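Local coordinates for collagen adhesin (Staphylococcus aureus, PDB 2F68), which binds collagen as a cell-adhesion protein of the bacterium, probably by wrapping two linked beta domains around the collagen triple helix in a "collagen hug", at residues A9-S13 / Q47-K53; N16-V22 / T34-D40; I52-P57 / A128-G133; V75-G81 / N95-L101. One frame throughout, in Å; residues are numbered along the deposited sequence.

Interaction 1 (A9-S13 / Q47-K53); sequences ARDIS and QNGDMIK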
loop_
_atom_site.group_PDB
_atom_site.type_symbol
_atom_site.label_atom_id
_atom_site.label_comp_id
_atom_site.label_asym_id
_atom_site.label_seq_id
_atom_site.Cartn_x
_atom_site.Cartn_y
_atom_site.Cartn_z
ATOM N N ALA A 9 7.575 -6.986 -29.357
ATOM C CA ALA A 9 8.315 -6.050 -28.517
ATOM C C ALA A 9 9.760 -6.499 -28.318
ATOM O O ALA A 9 10.021 -7.657 -27.980
ATOM C CB ALA A 9 7.619 -5.873 -27.177
ATOM N N ARG A 10 10.690 -5.573 -28.535
ATOM C CA ARG A 10 12.118 -5.855 -28.418
ATOM C C ARG A 10 12.627 -5.531 -27.014
ATOM O O ARG A 10 12.566 -4.381 -26.573
ATOM C CB ARG A 10 12.903 -5.075 -29.480
ATOM C CG ARG A 10 14.373 -5.464 -29.608
ATOM C CD ARG A 10 14.981 -4.941 -30.906
ATOM N NE ARG A 10 15.139 -3.486 -30.915
ATOM C CZ ARG A 10 16.280 -2.845 -30.672
ATOM N NH1 ARG A 10 17.390 -3.522 -30.397
ATOM N NH2 ARG A 10 16.314 -1.521 -30.707
ATOM N N ASP A 11 13.119 -6.554 -26.320
ATOM C CA ASP A 11 13.683 -6.387 -24.984
ATOM C C ASP A 11 15.083 -5.786 -25.090
ATOM O O ASP A 11 16.024 -6.448 -25.541
ATOM C CB ASP A 11 13.716 -7.727 -24.237
ATOM C CG ASP A 11 13.764 -7.562 -22.722
ATOM O OD1 ASP A 11 14.300 -6.546 -22.229
ATOM O OD2 ASP A 11 13.265 -8.464 -22.018
ATOM N N ILE A 12 15.205 -4.527 -24.680
ATOM C CA ILE A 12 16.458 -3.779 -24.800
ATOM C C ILE A 12 17.126 -3.516 -23.444
ATOM O O ILE A 12 17.996 -2.648 -23.328
ATOM C CB ILE A 12 16.257 -2.439 -25.564
ATOM C CG1 ILE A 12 15.161 -1.589 -24.904
ATOM C CG2 ILE A 12 15.946 -2.704 -27.037
ATOM C CD1 ILE A 12 15.308 -0.091 -25.127
ATOM N N SER A 13 16.719 -4.278 -22.430
ATOM C CA SER A 13 17.222 -4.110 -21.065
ATOM C C SER A 13 18.703 -4.464 -20.923
ATOM O O SER A 13 19.439 -3.792 -20.202
ATOM C CB SER A 13 16.386 -4.930 -20.079
ATOM O OG SER A 13 16.424 -6.311 -20.399
ATOM N N GLN A 47 14.161 2.169 -30.360
ATOM C CA GLN A 47 13.174 2.135 -31.439
ATOM C C GLN A 47 11.741 2.030 -30.912
ATOM O O GLN A 47 11.517 1.926 -29.703
ATOM C CB GLN A 47 13.468 0.971 -32.391
ATOM C CG GLN A 47 14.792 1.085 -33.142
ATOM C CD GLN A 47 15.122 -0.157 -33.953
ATOM O OE1 GLN A 47 16.181 -0.758 -33.781
ATOM N NE2 GLN A 47 14.213 -0.547 -34.842
ATOM N N ASN A 48 10.779 2.065 -31.833
ATOM C CA ASN A 48 9.365 1.892 -31.511
ATOM C C ASN A 48 9.056 0.450 -31.114
ATOM O O ASN A 48 9.375 -0.488 -31.849
ATOM C CB ASN A 48 8.492 2.326 -32.698
ATOM C CG ASN A 48 7.012 2.022 -32.493
ATOM O OD1 ASN A 48 6.469 2.188 -31.400
ATOM N ND2 ASN A 48 6.352 1.580 -33.557
ATOM N N GLY A 49 8.438 0.287 -29.947
ATOM C CA GLY A 49 8.071 -1.032 -29.439
ATOM C C GLY A 49 9.093 -1.644 -28.501
ATOM O O GLY A 49 8.876 -2.736 -27.970
ATOM N N ASP A 50 10.207 -0.944 -28.300
ATOM C CA ASP A 50 11.268 -1.397 -27.401
ATOM C C ASP A 50 10.824 -1.322 -25.944
ATOM O O ASP A 50 10.178 -0.354 -25.534
ATOM C CB ASP A 50 12.539 -0.568 -27.609
ATOM C CG ASP A 50 13.181 -0.797 -28.971
ATOM O OD1 ASP A 50 12.541 -1.409 -29.854
ATOM O OD2 ASP A 50 14.334 -0.357 -29.158
ATOM N N MET A 51 11.170 -2.347 -25.168
ATOM C CA MET A 51 10.792 -2.401 -23.756
ATOM C C MET A 51 11.945 -2.739 -22.809
ATOM O O MET A 51 12.795 -3.578 -23.116
ATOM C CB MET A 51 9.605 -3.348 -23.523
ATOM C CG MET A 51 9.758 -4.751 -24.106
ATOM S SD MET A 51 8.704 -5.981 -23.301
ATOM C CE MET A 51 7.066 -5.291 -23.541
ATOM N N ILE A 52 11.952 -2.066 -21.660
ATOM C CA ILE A 52 12.921 -2.313 -20.596
ATOM C C ILE A 52 12.197 -2.924 -19.395
ATOM O O ILE A 52 11.243 -2.341 -18.875
ATOM C CB ILE A 52 13.655 -1.013 -20.179
ATOM C CG1 ILE A 52 14.495 -0.471 -21.342
ATOM C CG2 ILE A 52 14.525 -1.257 -18.948
ATOM C CD1 ILE A 52 14.890 0.993 -21.207
ATOM N N LYS A 53 12.656 -4.096 -18.964
ATOM C CA LYS A 53 12.023 -4.821 -17.863
ATOM C C LYS A 53 12.827 -4.767 -16.567
ATOM O O LYS A 53 14.053 -4.910 -16.575
ATOM C CB LYS A 53 11.764 -6.279 -18.254
ATOM C CG LYS A 53 10.587 -6.479 -19.197
ATOM C CD LYS A 53 10.340 -7.956 -19.457
ATOM C CE LYS A 53 9.093 -8.168 -20.299
ATOM N NZ LYS A 53 8.843 -9.611 -20.568
HETATM O O HOH W 1 10.922 -9.953 -22.601
#
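Arg10 sets its guanidinium beside Gln47 and Asp50, the ends of a type II turn, where the short, weakly bonded strand 10-11 pairs in parallel with strand 50-54 in the Ig-like N-terminal part of the adhesin. Gln47 lays OE1 near Arg10 NH2, its amide plane turned 41° from the guanidinium, without a proper bond angle. Gly49 offers its carbonyl to the backbone N of Arg10 in a weak bond only. Asp50 forms the salt bridge, OD2 to Arg10 NH2 at 2.8 Å, with the carboxylate nearly perpendicular to the guanidinium; the same OD2 also accepts the backbone N of Gln47 from above its plane, tying the turn to the bridge. Ile12 CG2 covers a guanidinium face. Met51 gives the main backbone bonds: its N reaches Arg10 O at 2.8 Å, and its O takes Ile12 N at 3.0 Å. Its bent chain brings CE to 3.7 Å from Ala9 CB. Ile52 sets CG1 against Ile12 CG1 at 3.8 Å, on the buried side where Phe94 also packs. Lys53, fully extended beyond CG, meets Asp11 through water: the bridging molecule donates to Asp11 OD2 at 2.8 Å and accepts from Lys53 NZ at 2.9 Å.

Interaction 2 (N16-V22 / T34-D40); sequences NVTDLTV and TVKMTFD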
loop_
_atom_site.group_PDB
_atom_site.type_symbol
_atom_site.label_atom_id
_atom_site.label_comp_id
_atom_site.label_asym_id
_atom_site.label_seq_id
_atom_site.Cartn_x
_atom_site.Cartn_y
_atom_site.Cartn_z
ATOM N N ASN A 16 20.610 -1.414 -23.093
ATOM C CA ASN A 16 20.414 0.013 -22.815
ATOM C C ASN A 16 20.478 0.458 -21.349
ATOM O O ASN A 16 20.801 1.616 -21.071
ATOM C CB ASN A 16 19.128 0.519 -23.481
ATOM C CG ASN A 16 19.255 0.616 -24.995
ATOM O OD1 ASN A 16 18.628 -0.143 -25.731
ATOM N ND2 ASN A 16 20.076 1.550 -25.463
ATOM N N VAL A 17 20.173 -0.450 -20.421
ATOM C CA VAL A 17 20.207 -0.140 -18.984
ATOM C C VAL A 17 21.640 0.112 -18.514
ATOM O O VAL A 17 22.542 -0.685 -18.783
ATOM C CB VAL A 17 19.540 -1.251 -18.126
ATOM C CG1 VAL A 17 19.687 -0.961 -16.633
ATOM C CG2 VAL A 17 18.072 -1.391 -18.483
ATOM N N THR A 18 21.833 1.226 -17.813
ATOM C CA THR A 18 23.162 1.653 -17.370
ATOM C C THR A 18 23.374 1.554 -15.860
ATOM O O THR A 18 24.489 1.286 -15.407
ATOM C CB THR A 18 23.479 3.091 -17.834
ATOM O OG1 THR A 18 22.354 3.943 -17.580
ATOM C CG2 THR A 18 23.803 3.110 -19.319
ATOM N N ASP A 19 22.310 1.777 -15.088
ATOM C CA ASP A 19 22.386 1.716 -13.627
ATOM C C ASP A 19 21.055 1.318 -12.992
ATOM O O ASP A 19 19.988 1.756 -13.429
ATOM C CB ASP A 19 22.870 3.055 -13.052
ATOM C CG ASP A 19 23.080 3.011 -11.546
ATOM O OD1 ASP A 19 23.777 2.094 -11.060
ATOM O OD2 ASP A 19 22.555 3.903 -10.849
ATOM N N LEU A 20 21.139 0.482 -11.960
ATOM C CA LEU A 20 19.976 0.069 -11.182
ATOM C C LEU A 20 20.299 0.127 -9.690
ATOM O O LEU A 20 21.140 -0.630 -9.196
ATOM C CB LEU A 20 19.527 -1.340 -11.590
ATOM C CG LEU A 20 18.249 -1.916 -10.969
ATOM C CD1 LEU A 20 16.997 -1.283 -11.563
ATOM C CD2 LEU A 20 18.215 -3.421 -11.152
ATOM N N THR A 21 19.634 1.038 -8.983
ATOM C CA THR A 21 19.872 1.248 -7.553
ATOM C C THR A 21 18.579 1.209 -6.745
ATOM O O THR A 21 17.547 1.725 -7.182
ATOM C CB THR A 21 20.582 2.594 -7.278
ATOM O OG1 THR A 21 19.899 3.653 -7.962
ATOM C CG2 THR A 21 22.037 2.549 -7.735
ATOM N N VAL A 22 18.645 0.591 -5.568
ATOM C CA VAL A 22 17.517 0.566 -4.637
ATOM C C VAL A 22 17.930 1.163 -3.292
ATOM O O VAL A 22 18.848 0.666 -2.634
ATOM C CB VAL A 22 16.941 -0.862 -4.433
ATOM C CG1 VAL A 22 15.661 -0.808 -3.613
ATOM C CG2 VAL A 22 16.665 -1.533 -5.766
ATOM N N THR A 34 12.684 2.467 -2.547
ATOM C CA THR A 34 12.594 3.064 -3.880
ATOM C C THR A 34 13.618 2.468 -4.850
ATOM O O THR A 34 14.810 2.401 -4.544
ATOM C CB THR A 34 12.762 4.602 -3.823
ATOM O OG1 THR A 34 12.095 5.120 -2.664
ATOM C CG2 THR A 34 12.182 5.256 -5.067
ATOM N N VAL A 35 13.135 2.046 -6.017
ATOM C CA VAL A 35 13.978 1.472 -7.068
ATOM C C VAL A 35 14.145 2.476 -8.210
ATOM O O VAL A 35 13.163 3.042 -8.696
ATOM C CB VAL A 35 13.382 0.148 -7.623
ATOM C CG1 VAL A 35 14.338 -0.510 -8.615
ATOM C CG2 VAL A 35 13.054 -0.815 -6.492
ATOM N N LYS A 36 15.391 2.691 -8.629
ATOM C CA LYS A 36 15.693 3.598 -9.735
ATOM C C LYS A 36 16.447 2.881 -10.853
ATOM O O LYS A 36 17.471 2.238 -10.613
ATOM C CB LYS A 36 16.485 4.812 -9.238
ATOM C CG LYS A 36 16.539 5.971 -10.226
ATOM C CD LYS A 36 17.303 7.153 -9.653
ATOM C CE LYS A 36 17.338 8.313 -10.635
ATOM N NZ LYS A 36 18.079 9.483 -10.087
ATOM N N MET A 37 15.925 3.001 -12.073
ATOM C CA MET A 37 16.524 2.388 -13.256
ATOM C C MET A 37 16.833 3.466 -14.292
ATOM O O MET A 37 15.939 4.207 -14.702
ATOM C CB MET A 37 15.576 1.331 -13.838
ATOM C CG MET A 37 16.148 0.485 -14.980
ATOM S SD MET A 37 16.230 1.313 -16.587
ATOM C CE MET A 37 14.528 1.829 -16.820
ATOM N N THR A 38 18.093 3.545 -14.714
ATOM C CA THR A 38 18.516 4.526 -15.718
ATOM C C THR A 38 18.923 3.855 -17.031
ATOM O O THR A 38 19.378 2.708 -17.037
ATOM C CB THR A 38 19.677 5.415 -15.214
ATOM O OG1 THR A 38 20.818 4.599 -14.924
ATOM C CG2 THR A 38 19.273 6.188 -13.963
ATOM N N PHE A 39 18.761 4.582 -18.136
ATOM C CA PHE A 39 19.070 4.061 -19.469
ATOM C C PHE A 39 19.560 5.145 -20.432
ATOM O O PHE A 39 19.239 6.323 -20.266
ATOM C CB PHE A 39 17.848 3.341 -20.065
ATOM C CG PHE A 39 16.650 4.235 -20.278
ATOM C CD1 PHE A 39 16.482 4.925 -21.476
ATOM C CD2 PHE A 39 15.684 4.375 -19.285
ATOM C CE1 PHE A 39 15.379 5.751 -21.677
ATOM C CE2 PHE A 39 14.575 5.197 -19.477
ATOM C CZ PHE A 39 14.422 5.885 -20.676
ATOM N N ASP A 40 20.341 4.730 -21.429
ATOM C CA ASP A 40 20.724 5.594 -22.552
ATOM C C ASP A 40 20.861 4.793 -23.851
ATOM O O ASP A 40 20.862 3.560 -23.826
ATOM C CB ASP A 40 22.003 6.396 -22.245
ATOM C CG ASP A 40 23.199 5.516 -21.893
ATOM O OD1 ASP A 40 24.027 5.963 -21.072
ATOM O OD2 ASP A 40 23.327 4.394 -22.428
HETATM O O HOH W 2 19.647 4.554 -10.544
HETATM O O HOH W 3 17.031 4.032 -5.798
#
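Val17, Leu20 and Val22 pack against Met37 and Val35 on the buried face of an antiparallel beta hairpin, strands 17-27 and 31-40, whose register shifts by one residue at a beta bulge between Val17 and Asp19. Leu20 CD1 drops between its two neighbours across the strand, 3.7 Å from Met37 CB and 4.0 Å from Val35 CG1. In Met37 the bend at chi2 (-77°) carries SD to 3.8 Å from Val17 CG2, and the two side chains cross at about a right angle. Further along, the branches of Val22 and Val35 mesh, with Val22 CG2 fitting against both methyls of Val35. Met37 and Val17 continue inward to Ile52, and Ser132 also touches them, consistent with this face lining the inside of the curled sheet.

The other face is polar. At the bulge the Thr18 side chain leans toward strand 31-40: OG1 is hydrogen-bonded to Thr38 OG1 at 3.1 Å, while CG2 approaches both carboxylate oxygens of Asp40 obliquely, 3.4 Å from OD1 and from OD2. A water fills the hollow between Asp19 and Thr21, donating to Asp19 OD2 and meeting Thr21 OG1. At the end near the helix, Asn16 adds a side-chain bond, ND2 donating to Asp40 O at 2.7 Å with that oxygen close to the amide plane.

Interaction 3 (I52-P57 / A128-G133); sequences IKVAWP and ATITSG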
loop_
_atom_site.group_PDB
_atom_site.type_symbol
_atom_site.label_atom_id
_atom_site.label_comp_id
_atom_site.label_asym_id
_atom_site.label_seq_id
_atom_site.Cartn_x
_atom_site.Cartn_y
_atom_site.Cartn_z
ATOM N N ILE A 52 11.952 -2.066 -21.660
ATOM C CA ILE A 52 12.921 -2.313 -20.596
ATOM C C ILE A 52 12.197 -2.924 -19.395
ATOM O O ILE A 52 11.243 -2.341 -18.875
ATOM C CB ILE A 52 13.655 -1.013 -20.179
ATOM C CG1 ILE A 52 14.495 -0.471 -21.342
ATOM C CG2 ILE A 52 14.525 -1.257 -18.948
ATOM C CD1 ILE A 52 14.890 0.993 -21.207
ATOM N N LYS A 53 12.656 -4.096 -18.964
ATOM C CA LYS A 53 12.023 -4.821 -17.863
ATOM C C LYS A 53 12.827 -4.767 -16.567
ATOM O O LYS A 53 14.053 -4.910 -16.575
ATOM C CB LYS A 53 11.764 -6.279 -18.254
ATOM C CG LYS A 53 10.587 -6.479 -19.197
ATOM C CD LYS A 53 10.340 -7.956 -19.457
ATOM C CE LYS A 53 9.093 -8.168 -20.299
ATOM N NZ LYS A 53 8.843 -9.611 -20.568
ATOM N N VAL A 54 12.121 -4.554 -15.459
ATOM C CA VAL A 54 12.711 -4.598 -14.122
ATOM C C VAL A 54 12.078 -5.757 -13.351
ATOM O O VAL A 54 10.881 -5.736 -13.048
ATOM C CB VAL A 54 12.521 -3.260 -13.356
ATOM C CG1 VAL A 54 13.167 -3.329 -11.978
ATOM C CG2 VAL A 54 13.099 -2.092 -14.150
ATOM N N ALA A 55 12.889 -6.768 -13.046
ATOM C CA ALA A 55 12.404 -8.001 -12.423
ATOM C C ALA A 55 12.857 -8.161 -10.973
ATOM O O ALA A 55 13.922 -7.676 -10.585
ATOM C CB ALA A 55 12.827 -9.211 -13.251
ATOM N N TRP A 56 12.033 -8.852 -10.186
ATOM C CA TRP A 56 12.304 -9.117 -8.772
ATOM C C TRP A 56 11.602 -10.403 -8.313
ATOM O O TRP A 56 10.641 -10.837 -8.953
ATOM C CB TRP A 56 11.868 -7.928 -7.905
ATOM C CG TRP A 56 10.482 -7.422 -8.193
ATOM C CD1 TRP A 56 9.302 -8.055 -7.922
ATOM C CD2 TRP A 56 10.133 -6.169 -8.795
ATOM N NE1 TRP A 56 8.242 -7.279 -8.323
ATOM C CE2 TRP A 56 8.724 -6.115 -8.861
ATOM C CE3 TRP A 56 10.877 -5.087 -9.286
ATOM C CZ2 TRP A 56 8.039 -5.020 -9.400
ATOM C CZ3 TRP A 56 10.195 -3.999 -9.823
ATOM C CH2 TRP A 56 8.790 -3.975 -9.875
ATOM N N PRO A 57 12.083 -11.022 -7.210
ATOM C CA PRO A 57 11.434 -12.228 -6.683
ATOM C C PRO A 57 9.988 -11.983 -6.246
ATOM O O PRO A 57 9.707 -11.019 -5.528
ATOM C CB PRO A 57 12.305 -12.602 -5.476
ATOM C CG PRO A 57 13.029 -11.353 -5.115
ATOM C CD PRO A 57 13.264 -10.649 -6.409
ATOM N N ALA A 128 16.769 -9.888 -1.271
ATOM C CA ALA A 128 16.010 -9.887 -2.517
ATOM C C ALA A 128 16.801 -9.194 -3.622
ATOM O O ALA A 128 17.226 -8.045 -3.468
ATOM C CB ALA A 128 14.662 -9.214 -2.318
ATOM N N THR A 129 16.997 -9.902 -4.732
ATOM C CA THR A 129 17.789 -9.394 -5.850
ATOM C C THR A 129 16.897 -8.847 -6.965
ATOM O O THR A 129 16.195 -9.602 -7.644
ATOM C CB THR A 129 18.741 -10.480 -6.414
ATOM O OG1 THR A 129 19.480 -11.077 -5.340
ATOM C CG2 THR A 129 19.716 -9.881 -7.423
ATOM N N ILE A 130 16.931 -7.528 -7.139
ATOM C CA ILE A 130 16.201 -6.862 -8.216
ATOM C C ILE A 130 17.127 -6.689 -9.420
ATOM O O ILE A 130 18.230 -6.150 -9.293
ATOM C CB ILE A 130 15.611 -5.501 -7.757
ATOM C CG1 ILE A 130 14.646 -5.709 -6.582
ATOM C CG2 ILE A 130 14.905 -4.793 -8.917
ATOM C CD1 ILE A 130 14.250 -4.438 -5.847
ATOM N N THR A 131 16.675 -7.163 -10.580
ATOM C CA THR A 131 17.488 -7.164 -11.798
ATOM C C THR A 131 16.839 -6.387 -12.942
ATOM O O THR A 131 15.615 -6.379 -13.087
ATOM C CB THR A 131 17.782 -8.603 -12.286
ATOM O OG1 THR A 131 16.552 -9.320 -12.450
ATOM C CG2 THR A 131 18.674 -9.347 -11.299
ATOM N N SER A 132 17.678 -5.735 -13.746
ATOM C CA SER A 132 17.240 -5.044 -14.957
ATOM C C SER A 132 18.342 -5.110 -16.014
ATOM O O SER A 132 19.271 -4.298 -16.012
ATOM C CB SER A 132 16.856 -3.592 -14.654
ATOM O OG SER A 132 16.348 -2.944 -15.807
ATOM N N GLY A 133 18.232 -6.092 -16.904
ATOM C CA GLY A 133 19.242 -6.329 -17.934
ATOM C C GLY A 133 20.479 -6.996 -17.365
ATOM O O GLY A 133 20.408 -8.113 -16.850
HETATM O O HOH W 4 15.627 -7.012 -17.447
#
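Ala55 and Thr131 exchange two backbone hydrogen bonds, Ala55 N to Thr131 O and Thr131 N to Ala55 O, both 2.8 Å long and both with N-H...O angles of 162°. A third bond comes from a side chain: Ser132 OG donates to Lys53 O at 3.1 Å, approaching from above the carbonyl plane. The hydroxyl stands anti to the Ser132 backbone N (chi1 -176°), which carries it toward segment 52-57. Lys53 O has a further donor in a water that joins it to Gly133 N, so this carbonyl is gripped by two donors.

The pairing is a single antiparallel bridge, Ala55 with Thr131, joining segment 52-57 to strand 127-132, and it probably helps close the curled sheet of the Ig-like part into a beta barrel.

Apolar contacts follow on the inner side. Val54 CG1 meets Ile130 CG2 at 3.8 Å, and that same Ile130 methyl lies at the edge of the Trp56 indole, near its plane. Ile130 CG1 runs alongside Trp56 CB, 3.8 Å away, the two side chains pointing the same way. Farther on, Pro57 CG lies 3.9 Å from Ala128 CB; the Pro57 CD atom also comes within 3.3 Å of the carbonyl oxygen Thr129 O.

Interaction 4 (V75-G81 / N95-L101); sequences VKGEQVG and NDKVEKL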
loop_
_atom_site.group_PDB
_atom_site.type_symbol
_atom_site.label_atom_id
_atom_site.label_comp_id
_atom_site.label_asym_id
_atom_site.label_seq_id
_atom_site.Cartn_x
_atom_site.Cartn_y
_atom_site.Cartn_z
ATOM N N VAL A 75 8.977 14.303 -23.553
ATOM C CA VAL A 75 9.988 15.230 -24.062
ATOM C C VAL A 75 9.287 16.408 -24.738
ATOM O O VAL A 75 8.593 16.231 -25.745
ATOM C CB VAL A 75 10.967 14.550 -25.062
ATOM C CG1 VAL A 75 11.944 15.568 -25.645
ATOM C CG2 VAL A 75 11.731 13.419 -24.391
ATOM N N LYS A 76 9.470 17.600 -24.167
ATOM C CA LYS A 76 8.868 18.846 -24.663
ATOM C C LYS A 76 7.345 18.739 -24.853
ATOM O O LYS A 76 6.798 19.157 -25.878
ATOM C CB LYS A 76 9.570 19.320 -25.949
ATOM C CG LYS A 76 9.500 20.825 -26.210
ATOM C CD LYS A 76 10.492 21.600 -25.352
ATOM C CE LYS A 76 10.413 23.093 -25.631
ATOM N NZ LYS A 76 11.379 23.865 -24.803
ATOM N N GLY A 77 6.674 18.168 -23.855
ATOM C CA GLY A 77 5.219 18.018 -23.870
ATOM C C GLY A 77 4.702 16.803 -24.621
ATOM O O GLY A 77 3.520 16.468 -24.527
ATOM N N GLU A 78 5.588 16.144 -25.367
ATOM C CA GLU A 78 5.220 14.984 -26.176
ATOM C C GLU A 78 5.592 13.682 -25.470
ATOM O O GLU A 78 6.748 13.478 -25.096
ATOM C CB GLU A 78 5.896 15.059 -27.551
ATOM C CG GLU A 78 5.276 14.161 -28.621
ATOM C CD GLU A 78 4.131 14.824 -29.374
ATOM O OE1 GLU A 78 3.231 15.405 -28.730
ATOM O OE2 GLU A 78 4.128 14.753 -30.621
ATOM N N GLN A 79 4.601 12.810 -25.293
ATOM C CA GLN A 79 4.808 11.512 -24.653
ATOM C C GLN A 79 5.512 10.550 -25.608
ATOM O O GLN A 79 4.984 10.219 -26.674
ATOM C CB GLN A 79 3.475 10.926 -24.172
ATOM C CG GLN A 79 3.613 9.723 -23.240
ATOM C CD GLN A 79 2.276 9.178 -22.768
ATOM O OE1 GLN A 79 1.369 9.934 -22.413
ATOM N NE2 GLN A 79 2.151 7.855 -22.751
ATOM N N VAL A 80 6.707 10.113 -25.218
ATOM C CA VAL A 80 7.529 9.225 -26.047
ATOM C C VAL A 80 7.616 7.802 -25.485
ATOM O O VAL A 80 8.007 6.871 -26.193
ATOM C CB VAL A 80 8.958 9.798 -26.278
ATOM C CG1 VAL A 80 8.898 11.087 -27.087
ATOM C CG2 VAL A 80 9.690 10.022 -24.955
ATOM N N GLY A 81 7.246 7.647 -24.215
ATOM C CA GLY A 81 7.269 6.347 -23.547
ATOM C C GLY A 81 6.314 6.266 -22.370
ATOM O O GLY A 81 5.617 7.234 -22.054
ATOM N N ASN A 95 7.169 4.325 -27.642
ATOM C CA ASN A 95 6.346 4.415 -28.851
ATOM C C ASN A 95 7.117 4.982 -30.051
ATOM O O ASN A 95 8.347 5.055 -30.023
ATOM C CB ASN A 95 5.051 5.199 -28.581
ATOM C CG ASN A 95 5.301 6.555 -27.940
ATOM O OD1 ASN A 95 6.057 7.376 -28.460
ATOM N ND2 ASN A 95 4.650 6.800 -26.809
ATOM N N ASP A 96 6.389 5.374 -31.096
ATOM C CA ASP A 96 6.994 5.856 -32.344
ATOM C C ASP A 96 7.649 7.237 -32.232
ATOM O O ASP A 96 8.465 7.612 -33.079
ATOM C CB ASP A 96 5.965 5.841 -33.484
ATOM C CG ASP A 96 4.738 6.689 -33.185
ATOM O OD1 ASP A 96 4.844 7.935 -33.206
ATOM O OD2 ASP A 96 3.659 6.107 -32.946
ATOM N N LYS A 97 7.293 7.981 -31.187
ATOM C CA LYS A 97 7.789 9.345 -30.986
ATOM C C LYS A 97 9.227 9.400 -30.455
ATOM O O LYS A 97 9.829 10.475 -30.396
ATOM C CB LYS A 97 6.851 10.128 -30.056
ATOM C CG LYS A 97 5.421 10.295 -30.566
ATOM C CD LYS A 97 5.303 11.426 -31.583
ATOM C CE LYS A 97 3.865 11.611 -32.052
ATOM N NZ LYS A 97 2.973 12.137 -30.980
ATOM N N VAL A 98 9.772 8.245 -30.075
ATOM C CA VAL A 98 11.142 8.162 -29.558
ATOM C C VAL A 98 12.176 8.042 -30.689
ATOM O O VAL A 98 13.372 8.259 -30.474
ATOM C CB VAL A 98 11.295 7.009 -28.517
ATOM C CG1 VAL A 98 11.502 5.658 -29.202
ATOM C CG2 VAL A 98 12.430 7.303 -27.542
ATOM N N GLU A 99 11.703 7.709 -31.889
ATOM C CA GLU A 99 12.571 7.512 -33.053
ATOM C C GLU A 99 13.105 8.822 -33.636
ATOM O O GLU A 99 14.131 8.826 -34.320
ATOM C CB GLU A 99 11.849 6.704 -34.136
ATOM C CG GLU A 99 11.623 5.237 -33.776
ATOM C CD GLU A 99 11.019 4.422 -34.912
ATOM O OE1 GLU A 99 10.409 5.014 -35.829
ATOM O OE2 GLU A 99 11.150 3.181 -34.882
ATOM N N LYS A 100 12.410 9.925 -33.363
ATOM C CA LYS A 100 12.841 11.248 -33.818
ATOM C C LYS A 100 13.911 11.855 -32.904
ATOM O O LYS A 100 14.543 12.855 -33.255
ATOM C CB LYS A 100 11.641 12.199 -33.955
ATOM C CG LYS A 100 11.001 12.625 -32.637
ATOM C CD LYS A 100 9.872 13.621 -32.865
ATOM C CE LYS A 100 9.305 14.140 -31.550
ATOM N NZ LYS A 100 8.557 13.096 -30.793
ATOM N N LEU A 101 14.109 11.240 -31.739
ATOM C CA LEU A 101 15.052 11.736 -30.741
ATOM C C LEU A 101 16.417 11.057 -30.829
ATOM O O LEU A 101 16.507 9.837 -30.997
ATOM C CB LEU A 101 14.480 11.573 -29.328
ATOM C CG LEU A 101 13.221 12.358 -28.944
ATOM C CD1 LEU A 101 12.579 11.746 -27.712
ATOM C CD2 LEU A 101 13.525 13.837 -28.718
#
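Val80 packs its CG1 methyl against the 95-101 loop, 3.8 Å from Leu101 CD1. The same Val80 CG1 lies 3.5 Å from Lys97 O. The loop connects strands 89-94 and 104-116 of the Ig-like domain, and Val80 belongs to a classic beta bulge of strand 78-86 opposite Leu73. On this close-packed side Leu101 also reaches toward Val75, tip to tip, and Ile304 of strand 300-307 lies against both valines. The backbone is pinned nearby, where Asn95 N donates to Val80 O at 3.0 Å. With chi1 at 52°, the Asn95 side chain folds back over its own loop and OD1 accepts Lys97 N on a lone pair, an Asx turn; its ND2 adds a weak bond to Gln79 O.

Toward solvent the contact is looser and charged. Lys97, bent at chi2 and chi4, brings NZ to 2.9 Å from Glu78 OE2, a salt bridge whose hydrogen bond is weak, the two side chains crossing at about a right angle. Lys100 NZ stays 4.7 Å from Glu78 OE2 and instead donates to Lys97 O on a lone pair. Two lysines beside one carboxylate should help keep Glu78 ionised, so electrostatic attraction probably supplements, at the rim, a join made chiefly by apolar packing and the Asn95 backbone bond.

From the N terminus, interaction 1 closes a loop between residues 9-13 and 47-53, and the hairpin of interaction 2 is nested inside it. Strand 50-54 then passes on to interaction 3, which shares Ile52 and Lys53 with interaction 1 and closes a much longer loop to 128-133; interaction 4 is nested within that loop. No two loops cross. Ile52 also packs on Val17, Met37 and Phe39 of the hairpin, and Ser132 touches Met37, so interactions 1, 2 and 3 adjoin one another. Interaction 4 does not touch interactions 2 or 3 but meets interaction 1 through Asn48 and Glu99. All four reach the same curled sheet.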